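Local structure of acyl-[acyl-carrier-protein]--UDP-N-acetylglucosamine O-acyltransferase (Leptospira interrogans, 3I3A) at residues S102-G107 against S116-D121; A137-L142 against H155-V160; V173-P178 against R249-G254. The protein probably transfers a 3-hydroxyacyl chain from acyl carrier protein to UDP-N-acetylglucosamine or a close analogue of it at the start of lipid A biosynthesis. All coordinates share one frame; numbering follows the deposited sequence.

Contact 1 (S102-G107 against S116-D121); sequences SPTVIG and SHVGHD. With S2N (S-[2-({N-[(2R)-2-hydroxy-4-{[(S)-hydroxy(methoxy)phosphoryl]oxy}-3,3-dimethylbutanoyl]-beta-alanyl}amino)ethyl] (3R)-3-hydroxydodecanethioate), chain D.
S102 meets D121 side chain to side chain. The serine hydroxyl donates from OG to D121 OD1 at 2.7 Å, arriving from above the carboxylate plane, 48° out of it, rather than at its rim. H120 ND1 donates to the other oxygen, D121 OD2, at 2.8 Å on its anti side, with the acceptor lying in the imidazole plane, and T98 OG1 bonds to OD2 as well. T104 turns its hydroxyl to the backbone of the same aspartate, so that D121 N donates to T104 OG1 at 3.0 Å while OG1 is also bonded to H95 O. Its methyl CG2, anti to the backbone N, touches V118 CG1 at 4.0 Å, the two side chains meeting at a slant inside this left-handed parallel beta-helix. H117 takes its ring to the substrate side, where NE2 and the acyl hydroxyl OAN of S2N share a hydrogen bond of 2.7 Å. H120 folds its ring back over its own backbone, chi1 63°, which brings ND1 to the carboxylate. S102 and T98 hold the D121 carboxylate in place, and its bond to ND1 restrains rotation of the H120 ring, which lies obliquely beside the acyl donor, NE2 4.2 Å from the thioester oxygen OAM of S2N.

Contact 2 (A137-L142 against H155-V160); sequences AGHVTL and HQFCFV. With S2N (S-[2-({N-[(2R)-2-hydroxy-4-{[(S)-hydroxy(methoxy)phosphoryl]oxy}-3,3-dimethylbutanoyl]-beta-alanyl}amino)ethyl] (3R)-3-hydroxydodecanethioate), chain D.
A137-L142 and H155-V160 run parallel as matching parts of successive coils, T141 paired with F159 and L142 with V160. T141 N donates to C158 O at 3.1 Å, and V160 N to T141 O at 2.7 Å. Further back, where H155 to C158 make a type II turn, F157 N donates to H139 O at 2.9 Å from well above the carbonyl plane. A water bridges the two segments beside the F159 ring: it donates to H139 O and C158 O and accepts from T141 OG1.

The H139 and F157 rings point the same way and form an offset stack, centroids 4.6 Å apart and planes only 8° from parallel, with H139 CB lying over the phenyl face in a CH-pi contact. Two residues further along each segment, T141 sets its side chain beside F159: CB and CG2 pack along CD1 and CE1, CB 3.6 Å from CD1, with OG1 over the ring face toward its rim. This is the ladder of a left-handed parallel beta-helix, the fold of the hexapeptide acyltransferases: T141 and F159 share one face of the sheet, whereas L142 and V160 turn to the other, L142 CD1 against V160 CB.

At the turn end the pair meets S2N. G138 N donates to the thioester oxygen OAM at 3.0 Å, probably polarising that carbonyl. Q156, bent at chi2 (-92°), brings OE1 to accept from the amide NAR of S2N at 3.1 Å, and the same OE1 lies over a face of the H155 ring. H155 ND1 in turn donates to Q156 O, on a lone pair in the carbonyl plane, which fixes the rotation of that imidazole beside the pantetheine arm.

Contact 3 (V173-P178 against R249-G254); sequences VQDVPP and RDSDRG. With S2N (S-[2-({N-[(2R)-2-hydroxy-4-{[(S)-hydroxy(methoxy)phosphoryl]oxy}-3,3-dimethylbutanoyl]-beta-alanyl}amino)ethyl] (3R)-3-hydroxydodecanethioate), chain D.
R253 sends its side chain from R249-G254 onto V173-P178, with CB heading toward that loop and CG continuing the chain in an extended line (chi2 -177°). At CD it packs on Q156 O, and a bend at chi3 (55°) then swings the guanidinium across to V173. NE donates to V173 O at 2.7 Å and NH2 donates to the same oxygen at 2.9 Å, a side-on grip by two nitrogens with the acceptor close to the guanidinium plane. The far edge faces the phosphate end of S2N: NH1 gives a straight bond of 2.8 Å to the phosphoryl oxygen OBJ, while NH2, already holding V173 O, also donates to the ester oxygen OBE at 2.9 Å. V173 thus fixes the rotation of the group that meets the phosphate.

V173-P178 belongs to the last coil of the left-handed beta-helix, between strands 171-172 and 180-184, V176 still pairing with F159. R249-G254 runs off the end of helix 239-249 in the C-terminal helical domain; the contact joins the two parts. P178 lies against Y243 and F247 of that helix.

The backbone of the returning segment is held too. From Q174, extended beyond CG, NE2 donates to R253 O at 2.9 Å, the oxygen close to the amide plane, and D175 N donates to G254 O at 2.9 Å. The D175 carboxylate divides its work: OD2 lies 2.5 Å from S251 OG, modelled as a hydrogen bond but doubtfully short, whereas OD1 takes a hydrogen bond from F159 N and another, at 2.6 Å, from a water that itself accepts from R253 N.

Along the chain the contacts come in series: contact 1 closes before contact 2 opens, and contact 2 before contact 3. Contacts 1 and 2 lie about 10 Å apart between centres and reach the same parallel sheet of the beta-helix, through strands 104-106, 141-142 and 159-160; H120 O and H139 N join them directly. Contact 3, its centre about 10 Å from that of contact 2 and about 19 Å from that of contact 1, lies where the C-terminal helical domain folds back onto the last coil of the beta-helix; F159 links it to contact 2 through both backbone polar atoms. All three touch one S2N molecule, which runs from its acyl hydroxyl at contact 1 to its phosphate at contact 3. S149 of the second subunit completes this site, so the acyl donor is bound between subunits.

Contact 1 (S102-G107 against S116-D121)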
loop_
_atom_site.group_PDB
_atom_site.type_symbol
_atom_site.label_atom_id
_atom_site.label_comp_id
_atom_site.label_asym_id
_atom_site.label_seq_id
_atom_site.Cartn_x
_atom_site.Cartn_y
_atom_site.Cartn_z
ATOM N N SER A 102 -25.174 -2.669 12.935
ATOM C CA SER A 102 -24.243 -3.070 11.870
ATOM C C SER A 102 -22.768 -2.828 12.260
ATOM O O SER A 102 -22.176 -1.825 11.854
ATOM C CB SER A 102 -24.565 -2.318 10.575
ATOM O OG SER A 102 -23.679 -2.682 9.534
ATOM N N PRO A 103 -22.177 -3.742 13.064
ATOM C CA PRO A 103 -20.749 -3.625 13.407
ATOM C C PRO A 103 -19.821 -4.178 12.333
ATOM O O PRO A 103 -20.274 -4.882 11.433
ATOM C CB PRO A 103 -20.620 -4.486 14.665
ATOM C CG PRO A 103 -21.693 -5.542 14.510
ATOM C CD PRO A 103 -22.820 -4.898 13.725
ATOM N N THR A 104 -18.535 -3.839 12.436
ATOM C CA THR A 104 -17.484 -4.590 11.777
ATOM C C THR A 104 -17.202 -5.827 12.638
ATOM O O THR A 104 -16.995 -5.728 13.856
ATOM C CB THR A 104 -16.218 -3.731 11.599
ATOM O OG1 THR A 104 -16.549 -2.563 10.836
ATOM C CG2 THR A 104 -15.122 -4.500 10.887
ATOM N N VAL A 105 -17.239 -6.996 12.008
ATOM C CA VAL A 105 -17.135 -8.269 12.724
ATOM C C VAL A 105 -15.925 -9.043 12.236
ATOM O O VAL A 105 -15.761 -9.283 11.022
ATOM C CB VAL A 105 -18.416 -9.146 12.558
ATOM C CG1 VAL A 105 -18.279 -10.502 13.286
ATOM C CG2 VAL A 105 -19.668 -8.407 13.054
ATOM N N ILE A 106 -15.082 -9.414 13.196
ATOM C CA ILE A 106 -13.941 -10.295 12.967
ATOM C C ILE A 106 -14.092 -11.521 13.894
ATOM O O ILE A 106 -14.327 -11.372 15.092
ATOM C CB ILE A 106 -12.593 -9.532 13.184
ATOM C CG1 ILE A 106 -12.428 -8.432 12.110
ATOM C CG2 ILE A 106 -11.394 -10.496 13.154
ATOM C CD1 ILE A 106 -11.417 -7.335 12.465
ATOM N N GLY A 107 -13.979 -12.718 13.327
ATOM C CA GLY A 107 -14.087 -13.954 14.100
ATOM C C GLY A 107 -12.809 -14.273 14.856
ATOM O O GLY A 107 -12.237 -13.410 15.515
ATOM N N SER A 116 -2.308 -3.616 6.622
ATOM C CA SER A 116 -3.561 -4.133 6.059
ATOM C C SER A 116 -4.748 -3.339 6.596
ATOM O O SER A 116 -4.674 -2.755 7.676
ATOM C CB SER A 116 -3.726 -5.643 6.276
ATOM O OG SER A 116 -3.864 -5.980 7.652
ATOM N N HIS A 117 -5.833 -3.305 5.819
ATOM C CA HIS A 117 -6.993 -2.478 6.126
ATOM C C HIS A 117 -8.330 -3.222 5.999
ATOM O O HIS A 117 -8.590 -3.905 5.001
ATOM C CB HIS A 117 -6.992 -1.247 5.227
ATOM C CG HIS A 117 -8.267 -0.457 5.277
ATOM N ND1 HIS A 117 -8.661 0.247 6.393
ATOM C CD2 HIS A 117 -9.229 -0.255 4.343
ATOM C CE1 HIS A 117 -9.814 0.846 6.146
ATOM N NE2 HIS A 117 -10.174 0.571 4.905
ATOM N N VAL A 118 -9.172 -3.092 7.027
ATOM C CA VAL A 118 -10.546 -3.618 6.987
ATOM C C VAL A 118 -11.558 -2.453 7.074
ATOM O O VAL A 118 -11.687 -1.805 8.125
ATOM C CB VAL A 118 -10.782 -4.654 8.120
ATOM C CG1 VAL A 118 -12.266 -5.059 8.210
ATOM C CG2 VAL A 118 -9.911 -5.895 7.923
ATOM N N GLY A 119 -12.255 -2.189 5.967
ATOM C CA GLY A 119 -13.260 -1.112 5.869
ATOM C C GLY A 119 -14.537 -1.309 6.680
ATOM O O GLY A 119 -14.851 -2.432 7.111
ATOM N N HIS A 120 -15.270 -0.209 6.889
ATOM C CA HIS A 120 -16.514 -0.206 7.660
ATOM C C HIS A 120 -17.476 -1.329 7.247
ATOM O O HIS A 120 -17.648 -1.603 6.060
ATOM C CB HIS A 120 -17.208 1.173 7.591
ATOM C CG HIS A 120 -17.647 1.573 6.211
ATOM N ND1 HIS A 120 -18.859 1.190 5.675
ATOM C CD2 HIS A 120 -17.035 2.323 5.261
ATOM C CE1 HIS A 120 -18.969 1.677 4.451
ATOM N NE2 HIS A 120 -17.876 2.366 4.175
ATOM N N ASP A 121 -18.040 -2.006 8.246
ATOM C CA ASP A 121 -19.090 -3.030 8.059
ATOM C C ASP A 121 -18.649 -4.332 7.376
ATOM O O ASP A 121 -19.489 -5.116 6.956
ATOM C CB ASP A 121 -20.298 -2.450 7.314
ATOM C CG ASP A 121 -20.830 -1.187 7.952
ATOM O OD1 ASP A 121 -21.382 -1.279 9.066
ATOM O OD2 ASP A 121 -20.700 -0.103 7.341
HETATM C CAA S2N D . -14.757 2.550 1.129
HETATM C CAB S2N D . -14.063 2.735 2.480
HETATM C CAC S2N D . -12.837 1.826 2.594
HETATM C CAD S2N D . -11.857 2.145 1.463
HETATM C CAE S2N D . -10.751 1.091 1.381
HETATM C CAF S2N D . -10.144 1.043 -0.022
HETATM C CAG S2N D . -10.620 -0.197 -0.783
HETATM C CAH S2N D . -10.548 0.027 -2.295
HETATM C CAI S2N D . -11.288 -1.081 -3.049
HETATM C CAJ S2N D . -11.034 -0.983 -4.554
HETATM C CAK S2N D . -12.159 -1.653 -5.344
HETATM C CAL S2N D . -11.747 -1.881 -6.801
HETATM C CAP S2N D . -14.939 2.802 -1.597
HETATM C CAQ S2N D . -13.661 2.277 -2.253
HETATM C CAS S2N D . -13.473 2.120 -4.691
HETATM C CAT S2N D . -13.924 1.371 -5.946
HETATM C CAU S2N D . -14.557 2.329 -6.959
HETATM N NAR S2N D . -13.989 1.670 -3.551
HETATM O OAM S2N D . -15.413 1.537 0.892
HETATM O OAN S2N D . -12.198 2.043 3.854
HETATM O OAY S2N D . -12.690 3.066 -4.764
HETATM S SAO S2N D . -14.616 3.794 -0.094
HETATM C CAW S2N D . -16.871 2.893 -6.388
HETATM C CAX S2N D . -17.327 1.568 -7.003
HETATM N NAV S2N D . -15.573 2.967 -6.109
HETATM O OAZ S2N D . -17.682 3.777 -6.119
HETATM C CBA S2N D . -18.030 1.838 -8.334
HETATM C CBB S2N D . -17.758 0.681 -9.298
HETATM C CBF S2N D . -18.139 -2.356 -11.820
HETATM C CBG S2N D . -17.499 3.140 -8.937
HETATM C CBH S2N D . -19.536 1.962 -8.099
HETATM O OBC S2N D . -18.897 0.425 -10.125
HETATM O OBE S2N D . -18.530 -2.157 -10.460
HETATM O OBI S2N D . -16.190 0.730 -7.225
HETATM O OBJ S2N D . -20.192 -1.294 -8.616
HETATM O OBK S2N D . -20.809 -1.051 -11.160
HETATM P PBD S2N D . -19.607 -1.019 -10.090
#

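Contact 2 (A137-L142 against H155-V160)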
loop_
_atom_site.group_PDB
_atom_site.type_symbol
_atom_site.label_atom_id
_atom_site.label_comp_id
_atom_site.label_asym_id
_atom_site.label_seq_id
_atom_site.Cartn_x
_atom_site.Cartn_y
_atom_site.Cartn_z
ATOM N N ALA A 137 -12.505 -2.905 1.018
ATOM C CA ALA A 137 -13.446 -1.787 1.056
ATOM C C ALA A 137 -14.491 -2.053 2.127
ATOM O O ALA A 137 -14.472 -3.111 2.759
ATOM C CB ALA A 137 -14.104 -1.580 -0.302
ATOM N N GLY A 138 -15.397 -1.096 2.335
ATOM C CA GLY A 138 -16.542 -1.304 3.220
ATOM C C GLY A 138 -17.399 -2.460 2.742
ATOM O O GLY A 138 -17.415 -2.775 1.551
ATOM N N HIS A 139 -18.102 -3.103 3.675
ATOM C CA HIS A 139 -19.034 -4.192 3.361
ATOM C C HIS A 139 -18.420 -5.339 2.544
ATOM O O HIS A 139 -19.055 -5.864 1.634
ATOM C CB HIS A 139 -20.279 -3.664 2.639
ATOM C CG HIS A 139 -21.067 -2.661 3.429
ATOM N ND1 HIS A 139 -22.005 -3.026 4.374
ATOM C CD2 HIS A 139 -21.079 -1.307 3.389
ATOM C CE1 HIS A 139 -22.551 -1.937 4.891
ATOM N NE2 HIS A 139 -22.003 -0.881 4.315
ATOM N N VAL A 140 -17.186 -5.722 2.857
ATOM C CA VAL A 140 -16.618 -6.926 2.254
ATOM C C VAL A 140 -16.805 -8.087 3.238
ATOM O O VAL A 140 -16.609 -7.918 4.441
ATOM C CB VAL A 140 -15.129 -6.736 1.853
ATOM C CG1 VAL A 140 -14.479 -8.076 1.473
ATOM C CG2 VAL A 140 -15.028 -5.742 0.706
ATOM N N THR A 141 -17.196 -9.251 2.717
ATOM C CA THR A 141 -17.433 -10.448 3.534
ATOM C C THR A 141 -16.435 -11.567 3.213
ATOM O O THR A 141 -16.299 -11.995 2.054
ATOM C CB THR A 141 -18.894 -10.930 3.399
ATOM O OG1 THR A 141 -19.775 -9.818 3.628
ATOM C CG2 THR A 141 -19.225 -12.057 4.398
ATOM N N LEU A 142 -15.726 -12.010 4.250
ATOM C CA LEU A 142 -14.883 -13.191 4.167
ATOM C C LEU A 142 -15.474 -14.312 5.006
ATOM O O LEU A 142 -15.988 -14.078 6.121
ATOM C CB LEU A 142 -13.457 -12.889 4.632
ATOM C CG LEU A 142 -12.413 -12.480 3.587
ATOM C CD1 LEU A 142 -12.750 -11.138 2.915
ATOM C CD2 LEU A 142 -10.991 -12.468 4.191
ATOM N N HIS A 155 -13.239 -4.837 -3.745
ATOM C CA HIS A 155 -14.367 -3.945 -3.915
ATOM C C HIS A 155 -15.459 -4.197 -2.870
ATOM O O HIS A 155 -15.668 -5.336 -2.419
ATOM C CB HIS A 155 -14.921 -4.139 -5.322
ATOM C CG HIS A 155 -15.852 -3.058 -5.779
ATOM N ND1 HIS A 155 -17.121 -2.889 -5.261
ATOM C CD2 HIS A 155 -15.715 -2.121 -6.748
ATOM C CE1 HIS A 155 -17.715 -1.881 -5.876
ATOM N NE2 HIS A 155 -16.881 -1.397 -6.780
ATOM N N GLN A 156 -16.153 -3.122 -2.490
ATOM C CA GLN A 156 -17.273 -3.200 -1.557
ATOM C C GLN A 156 -18.382 -4.131 -2.051
ATOM O O GLN A 156 -18.630 -4.240 -3.259
ATOM C CB GLN A 156 -17.819 -1.802 -1.234
ATOM C CG GLN A 156 -18.453 -1.055 -2.410
ATOM C CD GLN A 156 -17.473 -0.173 -3.167
ATOM O OE1 GLN A 156 -16.251 -0.362 -3.112
ATOM N NE2 GLN A 156 -18.014 0.805 -3.886
ATOM N N PHE A 157 -18.997 -4.823 -1.090
ATOM C CA PHE A 157 -20.108 -5.761 -1.302
ATOM C C PHE A 157 -19.747 -7.095 -1.976
ATOM O O PHE A 157 -20.628 -7.850 -2.364
ATOM C CB PHE A 157 -21.290 -5.068 -1.996
ATOM C CG PHE A 157 -21.930 -4.000 -1.155
ATOM C CD1 PHE A 157 -22.748 -4.345 -0.080
ATOM C CD2 PHE A 157 -21.682 -2.652 -1.412
ATOM C CE1 PHE A 157 -23.332 -3.358 0.717
ATOM C CE2 PHE A 157 -22.258 -1.660 -0.620
ATOM C CZ PHE A 157 -23.085 -2.013 0.447
ATOM N N CYS A 158 -18.452 -7.382 -2.101
ATOM C CA CYS A 158 -18.002 -8.677 -2.597
ATOM C C CYS A 158 -17.965 -9.708 -1.470
ATOM O O CYS A 158 -17.794 -9.368 -0.300
ATOM C CB CYS A 158 -16.611 -8.570 -3.232
ATOM S SG CYS A 158 -16.517 -7.618 -4.771
ATOM N N PHE A 159 -18.113 -10.972 -1.849
ATOM C CA PHE A 159 -18.001 -12.097 -0.935
ATOM C C PHE A 159 -16.775 -12.924 -1.300
ATOM O O PHE A 159 -16.530 -13.183 -2.474
ATOM C CB PHE A 159 -19.246 -12.965 -1.023
ATOM C CG PHE A 159 -20.407 -12.444 -0.236
ATOM C CD1 PHE A 159 -20.700 -12.976 1.020
ATOM C CD2 PHE A 159 -21.223 -11.430 -0.748
ATOM C CE1 PHE A 159 -21.795 -12.494 1.763
ATOM C CE2 PHE A 159 -22.304 -10.948 -0.020
ATOM C CZ PHE A 159 -22.594 -11.480 1.237
ATOM N N VAL A 160 -15.994 -13.311 -0.295
ATOM C CA VAL A 160 -14.822 -14.158 -0.499
ATOM C C VAL A 160 -15.110 -15.507 0.171
ATOM O O VAL A 160 -15.300 -15.581 1.390
ATOM C CB VAL A 160 -13.525 -13.457 0.004
ATOM C CG1 VAL A 160 -12.299 -14.366 -0.118
ATOM C CG2 VAL A 160 -13.278 -12.175 -0.792
HETATM C CAA S2N D . -14.757 2.550 1.129
HETATM C CAB S2N D . -14.063 2.735 2.480
HETATM C CAC S2N D . -12.837 1.826 2.594
HETATM C CAD S2N D . -11.857 2.145 1.463
HETATM C CAE S2N D . -10.751 1.091 1.381
HETATM C CAF S2N D . -10.144 1.043 -0.022
HETATM C CAG S2N D . -10.620 -0.197 -0.783
HETATM C CAH S2N D . -10.548 0.027 -2.295
HETATM C CAI S2N D . -11.288 -1.081 -3.049
HETATM C CAJ S2N D . -11.034 -0.983 -4.554
HETATM C CAK S2N D . -12.159 -1.653 -5.344
HETATM C CAL S2N D . -11.747 -1.881 -6.801
HETATM C CAP S2N D . -14.939 2.802 -1.597
HETATM C CAQ S2N D . -13.661 2.277 -2.253
HETATM C CAS S2N D . -13.473 2.120 -4.691
HETATM C CAT S2N D . -13.924 1.371 -5.946
HETATM C CAU S2N D . -14.557 2.329 -6.959
HETATM N NAR S2N D . -13.989 1.670 -3.551
HETATM O OAM S2N D . -15.413 1.537 0.892
HETATM O OAN S2N D . -12.198 2.043 3.854
HETATM O OAY S2N D . -12.690 3.066 -4.764
HETATM S SAO S2N D . -14.616 3.794 -0.094
HETATM C CAW S2N D . -16.871 2.893 -6.388
HETATM C CAX S2N D . -17.327 1.568 -7.003
HETATM N NAV S2N D . -15.573 2.967 -6.109
HETATM O OAZ S2N D . -17.682 3.777 -6.119
HETATM C CBA S2N D . -18.030 1.838 -8.334
HETATM C CBB S2N D . -17.758 0.681 -9.298
HETATM C CBF S2N D . -18.139 -2.356 -11.820
HETATM C CBG S2N D . -17.499 3.140 -8.937
HETATM C CBH S2N D . -19.536 1.962 -8.099
HETATM O OBC S2N D . -18.897 0.425 -10.125
HETATM O OBE S2N D . -18.530 -2.157 -10.460
HETATM O OBI S2N D . -16.190 0.730 -7.225
HETATM O OBJ S2N D . -20.192 -1.294 -8.616
HETATM O OBK S2N D . -20.809 -1.051 -11.160
HETATM P PBD S2N D . -19.607 -1.019 -10.090
HETATM O O HOH W 1 -20.331 -8.421 1.529
#

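Contact 3 (V173-P178 against R249-G254)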
loop_
_atom_site.group_PDB
_atom_site.type_symbol
_atom_site.label_atom_id
_atom_site.label_comp_id
_atom_site.label_asym_id
_atom_site.label_seq_id
_atom_site.Cartn_x
_atom_site.Cartn_y
_atom_site.Cartn_z
ATOM N N VAL A 173 -13.287 -7.171 -8.061
ATOM C CA VAL A 173 -14.504 -6.378 -8.253
ATOM C C VAL A 173 -15.796 -7.192 -8.116
ATOM O O VAL A 173 -16.882 -6.624 -8.038
ATOM C CB VAL A 173 -14.494 -5.628 -9.608
ATOM C CG1 VAL A 173 -13.419 -4.492 -9.612
ATOM C CG2 VAL A 173 -14.281 -6.576 -10.764
ATOM N N GLN A 174 -15.661 -8.520 -8.107
ATOM C CA GLN A 174 -16.781 -9.458 -7.947
ATOM C C GLN A 174 -16.373 -10.576 -6.978
ATOM O O GLN A 174 -15.227 -10.598 -6.505
ATOM C CB GLN A 174 -17.207 -10.042 -9.295
ATOM C CG GLN A 174 -17.994 -9.063 -10.159
ATOM C CD GLN A 174 -18.464 -9.687 -11.457
ATOM O OE1 GLN A 174 -17.676 -9.879 -12.384
ATOM N NE2 GLN A 174 -19.756 -9.991 -11.539
ATOM N N ASP A 175 -17.297 -11.486 -6.680
ATOM C CA ASP A 175 -17.072 -12.475 -5.635
ATOM C C ASP A 175 -15.909 -13.399 -5.947
ATOM O O ASP A 175 -15.639 -13.703 -7.113
ATOM C CB ASP A 175 -18.328 -13.310 -5.383
ATOM C CG ASP A 175 -19.474 -12.503 -4.762
ATOM O OD1 ASP A 175 -19.279 -11.343 -4.311
ATOM O OD2 ASP A 175 -20.590 -13.056 -4.720
ATOM N N VAL A 176 -15.217 -13.822 -4.895
ATOM C CA VAL A 176 -14.184 -14.842 -4.978
ATOM C C VAL A 176 -14.784 -16.191 -4.533
ATOM O O VAL A 176 -15.096 -16.371 -3.351
ATOM C CB VAL A 176 -12.967 -14.497 -4.101
ATOM C CG1 VAL A 176 -11.926 -15.634 -4.152
ATOM C CG2 VAL A 176 -12.323 -13.159 -4.543
ATOM N N PRO A 177 -14.957 -17.138 -5.480
ATOM C CA PRO A 177 -15.679 -18.373 -5.138
ATOM C C PRO A 177 -14.893 -19.313 -4.209
ATOM O O PRO A 177 -13.659 -19.267 -4.179
ATOM C CB PRO A 177 -15.968 -19.018 -6.504
ATOM C CG PRO A 177 -14.925 -18.480 -7.418
ATOM C CD PRO A 177 -14.509 -17.122 -6.887
ATOM N N PRO A 178 -15.610 -20.134 -3.419
ATOM C CA PRO A 178 -14.900 -20.976 -2.457
ATOM C C PRO A 178 -13.990 -21.991 -3.148
ATOM O O PRO A 178 -14.286 -22.443 -4.268
ATOM C CB PRO A 178 -16.026 -21.694 -1.701
ATOM C CG PRO A 178 -17.247 -21.568 -2.565
ATOM C CD PRO A 178 -17.078 -20.312 -3.362
ATOM N N ARG A 249 -25.726 -18.677 -6.217
ATOM C CA ARG A 249 -27.125 -18.242 -6.319
ATOM C C ARG A 249 -27.373 -16.954 -5.559
ATOM O O ARG A 249 -28.166 -16.132 -5.995
ATOM C CB ARG A 249 -28.112 -19.309 -5.807
ATOM C CG ARG A 249 -28.073 -20.664 -6.509
ATOM C CD ARG A 249 -28.947 -20.751 -7.753
ATOM N NE ARG A 249 -29.355 -22.140 -8.004
ATOM C CZ ARG A 249 -29.622 -22.658 -9.204
ATOM N NH1 ARG A 249 -29.510 -21.920 -10.301
ATOM N NH2 ARG A 249 -29.981 -23.933 -9.312
ATOM N N ASP A 250 -26.689 -16.794 -4.427
ATOM C CA ASP A 250 -26.937 -15.682 -3.505
ATOM C C ASP A 250 -26.048 -14.480 -3.753
ATOM O O ASP A 250 -26.120 -13.486 -3.026
ATOM C CB ASP A 250 -26.717 -16.128 -2.063
ATOM C CG ASP A 250 -27.718 -17.174 -1.601
ATOM O OD1 ASP A 250 -28.722 -17.459 -2.301
ATOM O OD2 ASP A 250 -27.475 -17.716 -0.512
ATOM N N SER A 251 -25.192 -14.580 -4.758
ATOM C CA SER A 251 -24.258 -13.509 -5.062
ATOM C C SER A 251 -24.976 -12.195 -5.359
ATOM O O SER A 251 -25.960 -12.160 -6.114
ATOM C CB SER A 251 -23.361 -13.899 -6.226
ATOM O OG SER A 251 -22.388 -12.903 -6.446
ATOM N N ASP A 252 -24.467 -11.115 -4.777
ATOM C CA ASP A 252 -25.013 -9.789 -5.018
ATOM C C ASP A 252 -24.412 -9.140 -6.265
ATOM O O ASP A 252 -25.144 -8.645 -7.122
ATOM C CB ASP A 252 -24.826 -8.913 -3.779
ATOM C CG ASP A 252 -25.617 -9.422 -2.586
ATOM O OD1 ASP A 252 -26.637 -10.116 -2.795
ATOM O OD2 ASP A 252 -25.218 -9.135 -1.441
ATOM N N ARG A 253 -23.084 -9.165 -6.371
ATOM C CA ARG A 253 -22.388 -8.536 -7.499
ATOM C C ARG A 253 -22.143 -9.492 -8.668
ATOM O O ARG A 253 -21.823 -9.051 -9.787
ATOM C CB ARG A 253 -21.067 -7.934 -7.011
ATOM C CG ARG A 253 -21.260 -6.757 -6.056
ATOM C CD ARG A 253 -19.935 -6.120 -5.646
ATOM N NE ARG A 253 -19.128 -5.698 -6.794
ATOM C CZ ARG A 253 -19.263 -4.535 -7.431
ATOM N NH1 ARG A 253 -20.183 -3.661 -7.045
ATOM N NH2 ARG A 253 -18.471 -4.244 -8.458
ATOM N N GLY A 254 -22.318 -10.791 -8.413
ATOM C CA GLY A 254 -21.891 -11.833 -9.339
ATOM C C GLY A 254 -20.537 -12.404 -8.944
ATOM O O GLY A 254 -19.856 -11.874 -8.072
HETATM C CAA S2N D . -14.757 2.550 1.129
HETATM C CAB S2N D . -14.063 2.735 2.480
HETATM C CAC S2N D . -12.837 1.826 2.594
HETATM C CAD S2N D . -11.857 2.145 1.463
HETATM C CAE S2N D . -10.751 1.091 1.381
HETATM C CAF S2N D . -10.144 1.043 -0.022
HETATM C CAG S2N D . -10.620 -0.197 -0.783
HETATM C CAH S2N D . -10.548 0.027 -2.295
HETATM C CAI S2N D . -11.288 -1.081 -3.049
HETATM C CAJ S2N D . -11.034 -0.983 -4.554
HETATM C CAK S2N D . -12.159 -1.653 -5.344
HETATM C CAL S2N D . -11.747 -1.881 -6.801
HETATM C CAP S2N D . -14.939 2.802 -1.597
HETATM C CAQ S2N D . -13.661 2.277 -2.253
HETATM C CAS S2N D . -13.473 2.120 -4.691
HETATM C CAT S2N D . -13.924 1.371 -5.946
HETATM C CAU S2N D . -14.557 2.329 -6.959
HETATM N NAR S2N D . -13.989 1.670 -3.551
HETATM O OAM S2N D . -15.413 1.537 0.892
HETATM O OAN S2N D . -12.198 2.043 3.854
HETATM O OAY S2N D . -12.690 3.066 -4.764
HETATM S SAO S2N D . -14.616 3.794 -0.094
HETATM C CAW S2N D . -16.871 2.893 -6.388
HETATM C CAX S2N D . -17.327 1.568 -7.003
HETATM N NAV S2N D . -15.573 2.967 -6.109
HETATM O OAZ S2N D . -17.682 3.777 -6.119
HETATM C CBA S2N D . -18.030 1.838 -8.334
HETATM C CBB S2N D . -17.758 0.681 -9.298
HETATM C CBF S2N D . -18.139 -2.356 -11.820
HETATM C CBG S2N D . -17.499 3.140 -8.937
HETATM C CBH S2N D . -19.536 1.962 -8.099
HETATM O OBC S2N D . -18.897 0.425 -10.125
HETATM O OBE S2N D . -18.530 -2.157 -10.460
HETATM O OBI S2N D . -16.190 0.730 -7.225
HETATM O OBJ S2N D . -20.192 -1.294 -8.616
HETATM O OBK S2N D . -20.809 -1.051 -11.160
HETATM P PBD S2N D . -19.607 -1.019 -10.090
HETATM O O HOH W 2 -21.497 -9.944 -4.204
#